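Local coordinates for protein KLLA0F20702p (Kluyveromyces lactis, PDB 5Y5A) that is the yeast telomerase subunit Est1, thought to bring telomerase to telomeres through its binding to Cdc13, at residues I352-N357 with M411-N416; I366-S371 with F399-H404; E418-L423 with F481-I486; M430-I433 with N438-K441; S499-E504 with V534-Y539. All coordinates share one frame; numbering follows the deposited sequence.

Contact 1 (I352-N357 with M411-N416); sequences IRYIKN and MKEFKN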
# COMPACT_ATOMS: atom_id res chain seq x y z
N ILE A 352 20.94 15.11 2.35
CA ILE A 352 22.26 14.78 1.83
C ILE A 352 22.25 13.56 0.89
O ILE A 352 23.08 13.46 -0.01
CB ILE A 352 23.24 14.53 3.01
CG1 ILE A 352 23.33 15.78 3.89
CG2 ILE A 352 24.62 14.12 2.52
CD1 ILE A 352 24.31 15.65 5.05
N ARG A 353 21.31 12.65 1.10
CA ARG A 353 21.37 11.34 0.44
C ARG A 353 20.11 10.99 -0.35
O ARG A 353 19.81 9.81 -0.52
CB ARG A 353 21.63 10.24 1.48
CG ARG A 353 22.82 10.47 2.42
CD ARG A 353 24.15 10.33 1.72
NE ARG A 353 25.26 10.62 2.63
CZ ARG A 353 26.54 10.45 2.32
NH1 ARG A 353 26.89 9.98 1.13
NH2 ARG A 353 27.47 10.74 3.21
N TYR A 354 19.39 11.99 -0.83
CA TYR A 354 18.11 11.71 -1.49
C TYR A 354 18.27 11.03 -2.85
O TYR A 354 17.40 10.28 -3.27
CB TYR A 354 17.28 12.99 -1.63
CG TYR A 354 17.84 14.02 -2.59
CD1 TYR A 354 17.63 13.92 -3.96
CD2 TYR A 354 18.55 15.13 -2.12
CE1 TYR A 354 18.14 14.86 -4.84
CE2 TYR A 354 19.05 16.08 -2.99
CZ TYR A 354 18.85 15.94 -4.35
OH TYR A 354 19.34 16.88 -5.21
N ILE A 355 19.38 11.30 -3.53
CA ILE A 355 19.54 10.87 -4.92
C ILE A 355 19.38 9.36 -5.13
O ILE A 355 18.58 8.92 -5.96
CB ILE A 355 20.91 11.32 -5.46
CG1 ILE A 355 20.98 12.85 -5.49
CG2 ILE A 355 21.16 10.73 -6.85
CD1 ILE A 355 22.31 13.39 -5.98
N LYS A 356 20.13 8.56 -4.38
CA LYS A 356 20.06 7.11 -4.53
C LYS A 356 18.94 6.47 -3.71
O LYS A 356 18.70 5.26 -3.81
CB LYS A 356 21.40 6.49 -4.15
CG LYS A 356 22.57 6.87 -5.07
CD LYS A 356 23.86 6.22 -4.59
CE LYS A 356 25.08 6.84 -5.26
NZ LYS A 356 26.33 6.10 -4.94
N ASN A 357 18.25 7.27 -2.90
CA ASN A 357 17.28 6.71 -1.97
C ASN A 357 15.89 7.31 -2.12
O ASN A 357 15.05 7.13 -1.25
CB ASN A 357 17.78 6.88 -0.53
CG ASN A 357 19.11 6.17 -0.29
OD1 ASN A 357 19.16 4.94 -0.26
ND2 ASN A 357 20.20 6.93 -0.13
N MET A 411 12.98 21.15 -4.93
CA MET A 411 13.52 22.40 -5.47
C MET A 411 14.85 22.19 -6.18
O MET A 411 15.19 22.94 -7.10
CB MET A 411 13.69 23.45 -4.37
CG MET A 411 12.40 24.17 -3.96
SD MET A 411 11.74 25.22 -5.26
CE MET A 411 12.85 26.62 -5.14
N LYS A 412 15.59 21.17 -5.77
CA LYS A 412 16.87 20.87 -6.41
C LYS A 412 16.71 19.90 -7.58
O LYS A 412 17.68 19.59 -8.27
CB LYS A 412 17.88 20.28 -5.41
CG LYS A 412 18.09 21.13 -4.15
CD LYS A 412 19.38 20.72 -3.42
CE LYS A 412 19.46 21.36 -2.04
NZ LYS A 412 20.74 21.04 -1.33
N GLU A 413 15.49 19.41 -7.81
CA GLU A 413 15.28 18.38 -8.83
C GLU A 413 14.06 18.57 -9.73
O GLU A 413 13.64 17.62 -10.40
CB GLU A 413 15.18 17.01 -8.15
CG GLU A 413 16.40 16.61 -7.34
CD GLU A 413 17.63 16.38 -8.20
OE1 GLU A 413 18.76 16.43 -7.65
OE2 GLU A 413 17.47 16.15 -9.41
N PHE A 414 13.49 19.77 -9.77
CA PHE A 414 12.23 19.95 -10.49
C PHE A 414 12.42 19.83 -12.00
O PHE A 414 11.43 19.69 -12.73
CB PHE A 414 11.57 21.28 -10.13
CG PHE A 414 12.36 22.50 -10.54
CD1 PHE A 414 12.25 23.03 -11.82
CD2 PHE A 414 13.21 23.12 -9.64
CE1 PHE A 414 12.97 24.14 -12.19
CE2 PHE A 414 13.94 24.23 -10.00
CZ PHE A 414 13.82 24.74 -11.28
N LYS A 415 13.66 19.88 -12.48
CA LYS A 415 13.95 19.71 -13.90
C LYS A 415 14.28 18.27 -14.28
O LYS A 415 14.44 17.94 -15.46
CB LYS A 415 15.10 20.62 -14.34
CG LYS A 415 14.80 22.11 -14.23
CD LYS A 415 15.95 22.96 -14.74
CE LYS A 415 15.64 24.43 -14.51
NZ LYS A 415 16.74 25.32 -14.97
N ASN A 416 14.40 17.41 -13.28
CA ASN A 416 14.80 16.02 -13.49
C ASN A 416 13.72 15.23 -14.23
O ASN A 416 12.66 14.92 -13.66
CB ASN A 416 15.14 15.36 -12.15
CG ASN A 416 15.81 14.01 -12.30
OD1 ASN A 416 15.45 13.21 -13.17
ND2 ASN A 416 16.78 13.74 -11.44
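Y354, on helix 339-379, points its phenol at E413, in the turn that follows helix 385-410, and the pair makes nearly the whole contact. The two side chains advance from opposite directions and meet at the hydroxyl: Y354 OH donates to E413 OE1 over 2.5 Å and is received on the anti lone pair of that oxygen, the one turned away from OE2. OE1 lies in the plane of the phenol at its edge, while the carboxylate plane is turned 63° from the ring. CG of E413 lies 3.5 Å from CE1 of Y354. The tyrosine reaches across because its ring stands between the backbone N and the carbonyl carbon (chi1 67°), whereas the glutamate folds back at chi2 (-67°). K412 adds only its CB, 3.7 Å from Y354 OH.

N416 ND2 donates to E413 OE2 over 3.2 Å, from above the carboxylate plane, so each oxygen of E413 has a donor and the rotation of the group is restrained. Y422 of helix 421-433 packs against Y354, E413 and N416. The residues E413 to N416 form a type I beta turn, closed by N416 N to E413 O at 3.0 Å; the arrangement is thus a helix-borne tyrosine bonded to the first residue of an interhelical turn in the Est1 DNA/RNA-binding domain.

Contact 2 (I366-S371 with F399-H404); sequences ILLIGS and FKFFTH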
# COMPACT_ATOMS: atom_id res chain seq x y z
N ILE A 366 4.12 8.88 1.70
CA ILE A 366 2.80 8.26 1.71
C ILE A 366 2.45 7.61 3.05
O ILE A 366 1.33 7.74 3.54
CB ILE A 366 2.69 7.21 0.61
CG1 ILE A 366 2.99 7.86 -0.75
CG2 ILE A 366 1.29 6.58 0.60
CD1 ILE A 366 3.47 6.86 -1.77
N LEU A 367 3.42 6.91 3.65
CA LEU A 367 3.25 6.36 4.99
C LEU A 367 2.80 7.46 5.97
O LEU A 367 1.84 7.29 6.72
CB LEU A 367 4.55 5.73 5.48
CG LEU A 367 4.66 5.39 6.97
CD1 LEU A 367 3.73 4.24 7.35
CD2 LEU A 367 6.10 5.04 7.32
N LEU A 368 3.50 8.59 5.92
CA LEU A 368 3.25 9.72 6.81
C LEU A 368 1.86 10.33 6.60
O LEU A 368 1.13 10.59 7.57
CB LEU A 368 4.33 10.78 6.61
CG LEU A 368 4.28 11.98 7.55
CD1 LEU A 368 4.44 11.51 9.00
CD2 LEU A 368 5.35 13.00 7.16
N ILE A 369 1.50 10.57 5.34
CA ILE A 369 0.16 11.07 5.01
C ILE A 369 -0.90 10.10 5.54
O ILE A 369 -1.85 10.50 6.22
CB ILE A 369 -0.01 11.27 3.49
CG1 ILE A 369 0.63 12.59 3.06
CG2 ILE A 369 -1.50 11.27 3.09
CD1 ILE A 369 0.79 12.74 1.56
N GLY A 370 -0.73 8.82 5.21
CA GLY A 370 -1.62 7.79 5.72
C GLY A 370 -1.67 7.76 7.24
O GLY A 370 -2.73 7.58 7.82
N SER A 371 -0.52 7.96 7.88
CA SER A 371 -0.45 7.91 9.33
C SER A 371 -1.27 8.97 10.05
O SER A 371 -1.63 8.79 11.22
CB SER A 371 1.01 8.00 9.78
OG SER A 371 1.66 6.76 9.55
N PHE A 399 3.72 18.75 8.00
CA PHE A 399 4.01 19.83 7.06
C PHE A 399 5.46 20.29 7.16
O PHE A 399 6.02 20.80 6.20
CB PHE A 399 3.02 20.99 7.26
CG PHE A 399 1.75 20.79 6.50
CD1 PHE A 399 0.74 19.99 7.00
CD2 PHE A 399 1.59 21.33 5.23
CE1 PHE A 399 -0.44 19.78 6.29
CE2 PHE A 399 0.42 21.12 4.51
CZ PHE A 399 -0.59 20.34 5.04
N LYS A 400 6.07 20.07 8.32
CA LYS A 400 7.50 20.27 8.45
C LYS A 400 8.24 19.34 7.48
O LYS A 400 9.18 19.75 6.80
CB LYS A 400 7.95 20.02 9.89
CG LYS A 400 9.42 20.27 10.13
CD LYS A 400 9.79 20.07 11.59
CE LYS A 400 11.27 20.37 11.79
NZ LYS A 400 11.68 20.29 13.22
N PHE A 401 7.79 18.09 7.42
CA PHE A 401 8.35 17.09 6.51
C PHE A 401 8.16 17.50 5.05
O PHE A 401 9.08 17.38 4.24
CB PHE A 401 7.69 15.73 6.76
CG PHE A 401 8.35 14.59 6.04
CD1 PHE A 401 9.42 13.92 6.61
CD2 PHE A 401 7.89 14.18 4.80
CE1 PHE A 401 10.03 12.86 5.95
CE2 PHE A 401 8.50 13.12 4.13
CZ PHE A 401 9.56 12.46 4.71
N PHE A 402 6.95 17.97 4.73
CA PHE A 402 6.63 18.52 3.41
C PHE A 402 7.60 19.62 2.99
O PHE A 402 8.23 19.54 1.94
CB PHE A 402 5.21 19.10 3.38
CG PHE A 402 4.11 18.08 3.36
CD1 PHE A 402 4.38 16.73 3.52
CD2 PHE A 402 2.79 18.47 3.17
CE1 PHE A 402 3.36 15.80 3.49
CE2 PHE A 402 1.77 17.55 3.14
CZ PHE A 402 2.05 16.21 3.31
N THR A 403 7.72 20.65 3.82
CA THR A 403 8.56 21.79 3.46
C THR A 403 10.02 21.39 3.37
O THR A 403 10.78 21.94 2.57
CB THR A 403 8.40 22.95 4.46
OG1 THR A 403 8.79 22.52 5.77
CG2 THR A 403 6.96 23.40 4.50
N HIS A 404 10.43 20.43 4.19
CA HIS A 404 11.79 19.90 4.09
C HIS A 404 11.98 19.20 2.73
O HIS A 404 12.95 19.46 2.03
CB HIS A 404 12.09 18.93 5.24
CG HIS A 404 13.51 18.50 5.30
ND1 HIS A 404 14.54 19.36 5.64
CD2 HIS A 404 14.09 17.30 5.07
CE1 HIS A 404 15.69 18.70 5.61
NE2 HIS A 404 15.44 17.45 5.28
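Two helices meet here with their backbones well apart, the CA atoms of L368 and F401 being 9.0 Å from each other and those of I369 and F399 9.8 Å, so that side chains alone bridge the gap. L368 turns toward the partner helix and lays CD2 against the root of the F401 side chain, 3.6 Å from CG of F401 and equally near its CB. The approach to the ring is slanting, and the methyl touches where the ring joins its stem. With CG of F401 anti to the backbone N (chi1 -170°), the phenyl group is carried out past L368.

I369 meets F402 in another way. Its CG1 lies in the plane of the F402 ring, at the edge, 3.9 Å from CZ, and CD1 follows at 4.1 Å; the two side chains run at about a right angle. On the far helix, F402 CD2 also sits over the F399 ring, toward its rim, and F399 in turn meets F442 and F449.

All four touching residues are buried. Helix 318-325 brings I321 against L368, I428 and W432 of helix 421-433 cover I369, and F449 of helix 447-462 reaches F402, so that all three helices pack on the pair 339-379 and 385-410.

Contact 3 (E418-L423 with F481-I486); sequences EMFQYL and FYEEDI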
# COMPACT_ATOMS: atom_id res chain seq x y z
N GLU A 418 14.24 12.20 -15.45
CA GLU A 418 14.54 10.78 -15.32
C GLU A 418 13.78 10.11 -14.17
O GLU A 418 13.44 8.93 -14.25
CB GLU A 418 16.04 10.56 -15.12
CG GLU A 418 16.90 11.29 -16.14
CD GLU A 418 16.59 10.88 -17.56
OE1 GLU A 418 16.58 9.66 -17.84
OE2 GLU A 418 16.33 11.77 -18.40
N MET A 419 13.52 10.85 -13.11
CA MET A 419 12.90 10.27 -11.93
C MET A 419 11.52 10.89 -11.67
O MET A 419 11.40 12.08 -11.40
CB MET A 419 13.81 10.47 -10.71
CG MET A 419 15.21 9.90 -10.87
SD MET A 419 15.27 8.10 -11.04
CE MET A 419 14.64 7.56 -9.46
N PHE A 420 10.49 10.06 -11.76
CA PHE A 420 9.13 10.55 -11.63
C PHE A 420 8.86 11.04 -10.22
O PHE A 420 7.99 11.89 -10.02
CB PHE A 420 8.11 9.46 -12.02
CG PHE A 420 7.95 8.37 -10.98
CD1 PHE A 420 7.00 8.49 -9.97
CD2 PHE A 420 8.73 7.23 -11.02
CE1 PHE A 420 6.85 7.50 -9.01
CE2 PHE A 420 8.59 6.23 -10.07
CZ PHE A 420 7.65 6.37 -9.06
N GLN A 421 9.61 10.53 -9.24
CA GLN A 421 9.23 10.73 -7.83
C GLN A 421 9.22 12.18 -7.38
O GLN A 421 8.42 12.56 -6.52
CB GLN A 421 10.17 9.95 -6.90
CG GLN A 421 9.99 8.45 -6.93
CD GLN A 421 10.94 7.78 -7.90
OE1 GLN A 421 11.60 8.45 -8.71
NE2 GLN A 421 11.02 6.46 -7.83
N TYR A 422 10.11 12.99 -7.94
CA TYR A 422 10.27 14.37 -7.49
C TYR A 422 8.99 15.19 -7.65
O TYR A 422 8.49 15.74 -6.67
CB TYR A 422 11.43 15.02 -8.23
CG TYR A 422 12.73 14.41 -7.81
CD1 TYR A 422 13.19 14.56 -6.50
CD2 TYR A 422 13.49 13.64 -8.68
CE1 TYR A 422 14.37 13.99 -6.09
CE2 TYR A 422 14.68 13.06 -8.27
CZ TYR A 422 15.12 13.25 -6.97
OH TYR A 422 16.30 12.69 -6.53
N LEU A 423 8.43 15.23 -8.85
CA LEU A 423 7.19 15.97 -9.06
C LEU A 423 5.96 15.16 -8.63
O LEU A 423 4.92 15.73 -8.31
CB LEU A 423 7.07 16.39 -10.52
CG LEU A 423 8.08 17.46 -10.99
CD1 LEU A 423 7.71 18.00 -12.36
CD2 LEU A 423 8.18 18.62 -9.99
N PHE A 481 -2.60 6.56 -16.83
CA PHE A 481 -2.13 6.78 -15.46
C PHE A 481 -0.60 6.76 -15.38
O PHE A 481 0.06 6.02 -16.11
CB PHE A 481 -2.70 5.71 -14.52
CG PHE A 481 -4.02 6.09 -13.90
CD1 PHE A 481 -4.73 7.18 -14.35
CD2 PHE A 481 -4.53 5.34 -12.85
CE1 PHE A 481 -5.94 7.52 -13.78
CE2 PHE A 481 -5.74 5.68 -12.27
CZ PHE A 481 -6.45 6.77 -12.74
N TYR A 482 -0.05 7.59 -14.49
CA TYR A 482 1.39 7.61 -14.24
C TYR A 482 1.73 6.71 -13.05
O TYR A 482 0.83 6.19 -12.38
CB TYR A 482 1.87 9.04 -14.00
CG TYR A 482 1.62 9.98 -15.16
CD1 TYR A 482 1.55 9.51 -16.46
CD2 TYR A 482 1.45 11.35 -14.96
CE1 TYR A 482 1.31 10.36 -17.53
CE2 TYR A 482 1.22 12.21 -16.02
CZ TYR A 482 1.15 11.71 -17.30
OH TYR A 482 0.91 12.55 -18.35
N GLU A 483 3.03 6.52 -12.79
CA GLU A 483 3.48 5.60 -11.76
C GLU A 483 2.82 5.87 -10.42
O GLU A 483 2.31 4.96 -9.77
CB GLU A 483 5.01 5.65 -11.58
CG GLU A 483 5.82 5.04 -12.73
CD GLU A 483 6.29 6.08 -13.75
OE1 GLU A 483 5.58 7.09 -13.96
OE2 GLU A 483 7.37 5.87 -14.34
N GLU A 484 2.82 7.14 -10.01
CA GLU A 484 2.26 7.50 -8.71
C GLU A 484 0.74 7.30 -8.69
O GLU A 484 0.18 6.99 -7.64
CB GLU A 484 2.63 8.95 -8.34
CG GLU A 484 2.05 10.04 -9.25
CD GLU A 484 2.98 10.42 -10.39
OE1 GLU A 484 2.99 11.62 -10.77
OE2 GLU A 484 3.70 9.53 -10.91
N ASP A 485 0.07 7.46 -9.83
CA ASP A 485 -1.36 7.19 -9.90
C ASP A 485 -1.62 5.72 -9.62
O ASP A 485 -2.45 5.36 -8.78
CB ASP A 485 -1.94 7.56 -11.28
CG ASP A 485 -1.76 9.03 -11.63
OD1 ASP A 485 -2.54 9.86 -11.15
OD2 ASP A 485 -0.85 9.34 -12.41
N ILE A 486 -0.90 4.87 -10.34
CA ILE A 486 -1.05 3.43 -10.20
C ILE A 486 -0.81 2.97 -8.76
O ILE A 486 -1.57 2.15 -8.23
CB ILE A 486 -0.08 2.69 -11.13
CG1 ILE A 486 -0.32 3.11 -12.59
CG2 ILE A 486 -0.24 1.18 -10.98
CD1 ILE A 486 0.74 2.60 -13.55
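F420 presents one ring face to E483, whose CB stands almost over the centre, 3.6 Å from the ring centroid and 10° off the normal, a CH-pi contact. It joins the residues leading into helix 421-433 to the first turn of the short helix 483-487, in the all-helical Est1 DNA/RNA-binding domain. Bent at chi2 (96°), E483 folds its carboxylate back along the ring, the two planes only 14° apart and stacked. CB and carboxylate of E483 thus cover one face, and CD of Q421 the other, near the rim.

Both glutamates find their charge partners elsewhere: E483 OE1 and E484 OE1 form salt bridges with R533 of helix 526-546, and E484 OE1 has a second one with R427. This probably keeps both carboxylates ionised beside an aromatic ring. Y482 holds the N-cap position, and its backbone N donates to D485 OD2 over 2.8 Å. E484 runs counter to F420, its OE2 at a slant to the ring, 3.6 Å from CD1 of F420.

Contact 4 (M430-I433 with N438-K441); sequences MCWI and NVLK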
# COMPACT_ATOMS: atom_id res chain seq x y z
N MET A 430 -0.56 17.87 -2.86
CA MET A 430 -1.68 18.71 -3.27
C MET A 430 -2.98 17.92 -3.35
O MET A 430 -4.03 18.41 -2.96
CB MET A 430 -1.38 19.37 -4.61
CG MET A 430 -0.12 20.20 -4.60
SD MET A 430 -0.07 21.33 -3.20
CE MET A 430 -1.49 22.33 -3.57
N CYS A 431 -2.90 16.70 -3.85
CA CYS A 431 -4.09 15.87 -3.95
C CYS A 431 -4.62 15.51 -2.57
O CYS A 431 -5.83 15.45 -2.35
CB CYS A 431 -3.80 14.62 -4.76
SG CYS A 431 -3.72 14.94 -6.53
N TRP A 432 -3.70 15.28 -1.64
CA TRP A 432 -4.10 15.01 -0.26
C TRP A 432 -4.76 16.24 0.33
O TRP A 432 -5.86 16.16 0.90
CB TRP A 432 -2.90 14.61 0.59
CG TRP A 432 -3.25 14.35 2.03
CD1 TRP A 432 -4.22 13.50 2.49
CD2 TRP A 432 -2.64 14.93 3.18
NE1 TRP A 432 -4.25 13.51 3.87
CE2 TRP A 432 -3.27 14.37 4.32
CE3 TRP A 432 -1.60 15.85 3.38
CZ2 TRP A 432 -2.92 14.72 5.62
CZ3 TRP A 432 -1.24 16.18 4.67
CH2 TRP A 432 -1.90 15.62 5.78
N ILE A 433 -4.08 17.37 0.20
CA ILE A 433 -4.54 18.62 0.79
C ILE A 433 -5.93 19.01 0.30
O ILE A 433 -6.77 19.41 1.11
CB ILE A 433 -3.52 19.74 0.53
CG1 ILE A 433 -2.25 19.48 1.35
CG2 ILE A 433 -4.09 21.10 0.88
CD1 ILE A 433 -1.11 20.43 1.07
N ASN A 438 -10.05 20.16 6.80
CA ASN A 438 -9.18 20.49 7.92
C ASN A 438 -7.71 20.60 7.48
O ASN A 438 -6.97 21.45 7.98
CB ASN A 438 -9.32 19.45 9.03
CG ASN A 438 -9.10 18.01 8.54
OD1 ASN A 438 -9.56 17.63 7.46
ND2 ASN A 438 -8.40 17.21 9.34
N VAL A 439 -7.29 19.74 6.56
CA VAL A 439 -5.91 19.75 6.10
C VAL A 439 -5.68 20.95 5.20
O VAL A 439 -4.66 21.63 5.30
CB VAL A 439 -5.54 18.44 5.38
CG1 VAL A 439 -4.12 18.50 4.84
CG2 VAL A 439 -5.71 17.27 6.32
N LEU A 440 -6.65 21.22 4.33
CA LEU A 440 -6.63 22.41 3.48
C LEU A 440 -6.51 23.69 4.31
O LEU A 440 -5.75 24.59 3.95
CB LEU A 440 -7.89 22.47 2.62
CG LEU A 440 -8.08 23.75 1.80
CD1 LEU A 440 -6.92 23.94 0.82
CD2 LEU A 440 -9.41 23.74 1.07
N LYS A 441 -7.27 23.78 5.40
CA LYS A 441 -7.23 24.98 6.23
C LYS A 441 -5.87 25.16 6.90
O LYS A 441 -5.35 26.26 6.95
CB LYS A 441 -8.34 24.95 7.27
CG LYS A 441 -9.72 25.12 6.66
CD LYS A 441 -10.84 24.80 7.63
CE LYS A 441 -12.22 24.97 6.98
NZ LYS A 441 -13.34 24.55 7.87
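V439 sits on the indole of W432, and this is the tight part of the contact. Its CG1 stands over a face of the six-membered ring, 3.7 Å from the centroid and 13° off the normal, while CG2 lies over the same face, above CZ2 of W432 and 3.8 Å from it. Both methyls therefore rest on the same aromatic plate, the side chains crossing at about a right angle. The indole extends toward helix 437-444 because CG of W432 is trans to the backbone N (chi1 179°); its NE1 is bonded to H373 of helix 339-379.

I433 packs more loosely. Its CG1 is 4.1 Å from CG1 of V439, and its CG2 is 4.0 Å from CD1 of L440. The backbones nevertheless come close, the CA atoms of I433 and L440 lying 5.1 Å apart, and I433 O is 3.6 Å from CB of L440.

The outer side belongs to N438 and K441, exposed residues that do not touch the 430-433 segment. F399 of helix 385-410 backs W432, I433 and V439, and M430, L440 and K441 also pack on the bound peptide. The arrangement is that of two consecutive helices, 421-433 and 437-444, joined by a short turn and packed through an apolar inner angle.

Contact 5 (S499-E504 with V534-Y539); sequences SDFNDE and VQVLVY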
# COMPACT_ATOMS: atom_id res chain seq x y z
N SER A 499 -6.94 13.34 -8.19
CA SER A 499 -7.90 14.11 -8.97
C SER A 499 -7.41 15.50 -9.41
O SER A 499 -8.22 16.41 -9.60
CB SER A 499 -9.20 14.25 -8.17
OG SER A 499 -8.97 14.93 -6.94
N ASP A 500 -6.10 15.69 -9.57
CA ASP A 500 -5.58 16.96 -10.07
C ASP A 500 -5.77 17.06 -11.59
O ASP A 500 -6.14 18.11 -12.10
CB ASP A 500 -4.11 17.16 -9.70
CG ASP A 500 -3.28 15.90 -9.91
OD1 ASP A 500 -3.78 14.93 -10.51
OD2 ASP A 500 -2.11 15.90 -9.47
N PHE A 501 -5.53 15.97 -12.30
CA PHE A 501 -5.88 15.90 -13.72
C PHE A 501 -7.38 15.77 -13.87
O PHE A 501 -8.08 15.39 -12.93
CB PHE A 501 -5.21 14.71 -14.41
CG PHE A 501 -3.75 14.88 -14.67
CD1 PHE A 501 -3.30 15.54 -15.80
CD2 PHE A 501 -2.82 14.35 -13.79
CE1 PHE A 501 -1.95 15.69 -16.05
CE2 PHE A 501 -1.47 14.50 -14.03
CZ PHE A 501 -1.03 15.16 -15.16
N ASN A 502 -7.88 16.07 -15.06
CA ASN A 502 -9.26 15.73 -15.41
C ASN A 502 -9.26 14.48 -16.29
O ASN A 502 -9.10 14.57 -17.51
CB ASN A 502 -9.96 16.89 -16.11
CG ASN A 502 -11.47 16.71 -16.17
OD1 ASN A 502 -12.02 15.78 -15.59
ND2 ASN A 502 -12.14 17.62 -16.87
N ASP A 503 -9.42 13.32 -15.66
CA ASP A 503 -9.38 12.05 -16.38
C ASP A 503 -10.77 11.68 -16.86
O ASP A 503 -11.05 10.52 -17.17
CB ASP A 503 -8.79 10.95 -15.48
CG ASP A 503 -7.33 11.19 -15.14
OD1 ASP A 503 -6.60 11.70 -16.02
OD2 ASP A 503 -6.92 10.89 -13.99
N GLU A 504 -11.63 12.68 -16.92
CA GLU A 504 -13.01 12.55 -17.36
C GLU A 504 -13.13 11.69 -18.62
O GLU A 504 -13.84 10.69 -18.63
CB GLU A 504 -13.60 13.93 -17.62
CG GLU A 504 -15.11 14.03 -17.57
CD GLU A 504 -15.60 15.44 -17.84
OE1 GLU A 504 -14.75 16.33 -18.07
OE2 GLU A 504 -16.83 15.67 -17.83
N VAL A 534 4.44 18.98 -14.71
CA VAL A 534 4.68 20.40 -14.49
C VAL A 534 3.38 21.17 -14.66
O VAL A 534 3.02 21.99 -13.81
CB VAL A 534 5.75 20.94 -15.46
CG1 VAL A 534 5.75 22.47 -15.48
CG2 VAL A 534 7.13 20.41 -15.08
N GLN A 535 2.65 20.89 -15.73
CA GLN A 535 1.39 21.57 -16.00
C GLN A 535 0.37 21.34 -14.88
O GLN A 535 -0.23 22.28 -14.38
CB GLN A 535 0.82 21.10 -17.33
CG GLN A 535 1.80 21.27 -18.48
CD GLN A 535 1.18 20.96 -19.82
OE1 GLN A 535 1.34 19.86 -20.35
NE2 GLN A 535 0.47 21.93 -20.38
N VAL A 536 0.19 20.09 -14.48
CA VAL A 536 -0.82 19.79 -13.47
C VAL A 536 -0.43 20.39 -12.13
O VAL A 536 -1.29 20.73 -11.32
CB VAL A 536 -1.06 18.26 -13.34
CG1 VAL A 536 0.20 17.53 -12.86
CG2 VAL A 536 -2.23 17.97 -12.41
N LEU A 537 0.87 20.54 -11.88
CA LEU A 537 1.32 21.09 -10.61
C LEU A 537 1.11 22.59 -10.59
O LEU A 537 0.70 23.14 -9.57
CB LEU A 537 2.79 20.76 -10.36
CG LEU A 537 3.01 19.39 -9.72
CD1 LEU A 537 4.49 19.08 -9.61
CD2 LEU A 537 2.34 19.35 -8.34
N VAL A 538 1.39 23.26 -11.72
CA VAL A 538 1.16 24.69 -11.82
C VAL A 538 -0.34 24.97 -11.63
O VAL A 538 -0.72 25.91 -10.92
CB VAL A 538 1.65 25.26 -13.17
CG1 VAL A 538 1.14 26.67 -13.40
CG2 VAL A 538 3.17 25.26 -13.24
N TYR A 539 -1.18 24.14 -12.22
CA TYR A 539 -2.62 24.29 -12.10
C TYR A 539 -3.13 24.08 -10.67
O TYR A 539 -3.92 24.87 -10.15
CB TYR A 539 -3.34 23.32 -13.04
CG TYR A 539 -4.84 23.35 -12.91
CD1 TYR A 539 -5.58 24.35 -13.50
CD2 TYR A 539 -5.52 22.36 -12.20
CE1 TYR A 539 -6.96 24.39 -13.39
CE2 TYR A 539 -6.89 22.39 -12.08
CZ TYR A 539 -7.61 23.41 -12.68
OH TYR A 539 -8.98 23.44 -12.57
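V536 buries the most surface here, and its two methyls divide the work between D500 and F501. CG2 presses on the aspartate, 3.4 Å from both CB and CG of D500, while CG1 is 3.5 Å from CZ of F501. Between them, CB of V536 lies over a face of the phenyl ring toward its rim, 3.8 Å from the centroid and 21° off the normal, a CH-pi contact. The valine can straddle its neighbours because CG1 lies between the backbone N and the carbonyl carbon (chi1 63°), which leaves CG2 anti to that N.

D500 turns its CB toward helix 526-546 but spends its oxygens on the loop and beyond. OD1 accepts from the backbone N of F501 over 2.7 Å, on the anti side and 30° out of the carboxylate plane, and OD2 forms a salt bridge with R427 of helix 421-433. Y539, one turn along the helix from V536, adds a looser touch, its CD2 4.3 Å from D500 O; that oxygen also accepts from R475.

The valine methyl thus covers CB and the carboxylate of D500. Across the two segments the contact is van der Waals, the carboxylate making its bonds elsewhere, and the R427 bridge would probably favour its ionised form.

Overall arrangement
All five contacts belong to the helical C-terminal half of the chain. Contacts 1 and 2 share helix 339-379, their centres 17 Å apart, and contact 2 falls within the span between the two segments of contact 1. Contacts 3 and 4 share helix 421-433, with centres 20 Å apart, contact 4 again lying within the span of contact 3; contact 5 comes last. Helix 421-433 also touches the other three: Y422 meets contact 1, W432 contact 2, and L423 and C431 contact 5. M430, L440 and K441 of contact 4, F481 of contact 3 and D503 of contact 5 pack on the bound peptide, consistent with a helical frame for that site.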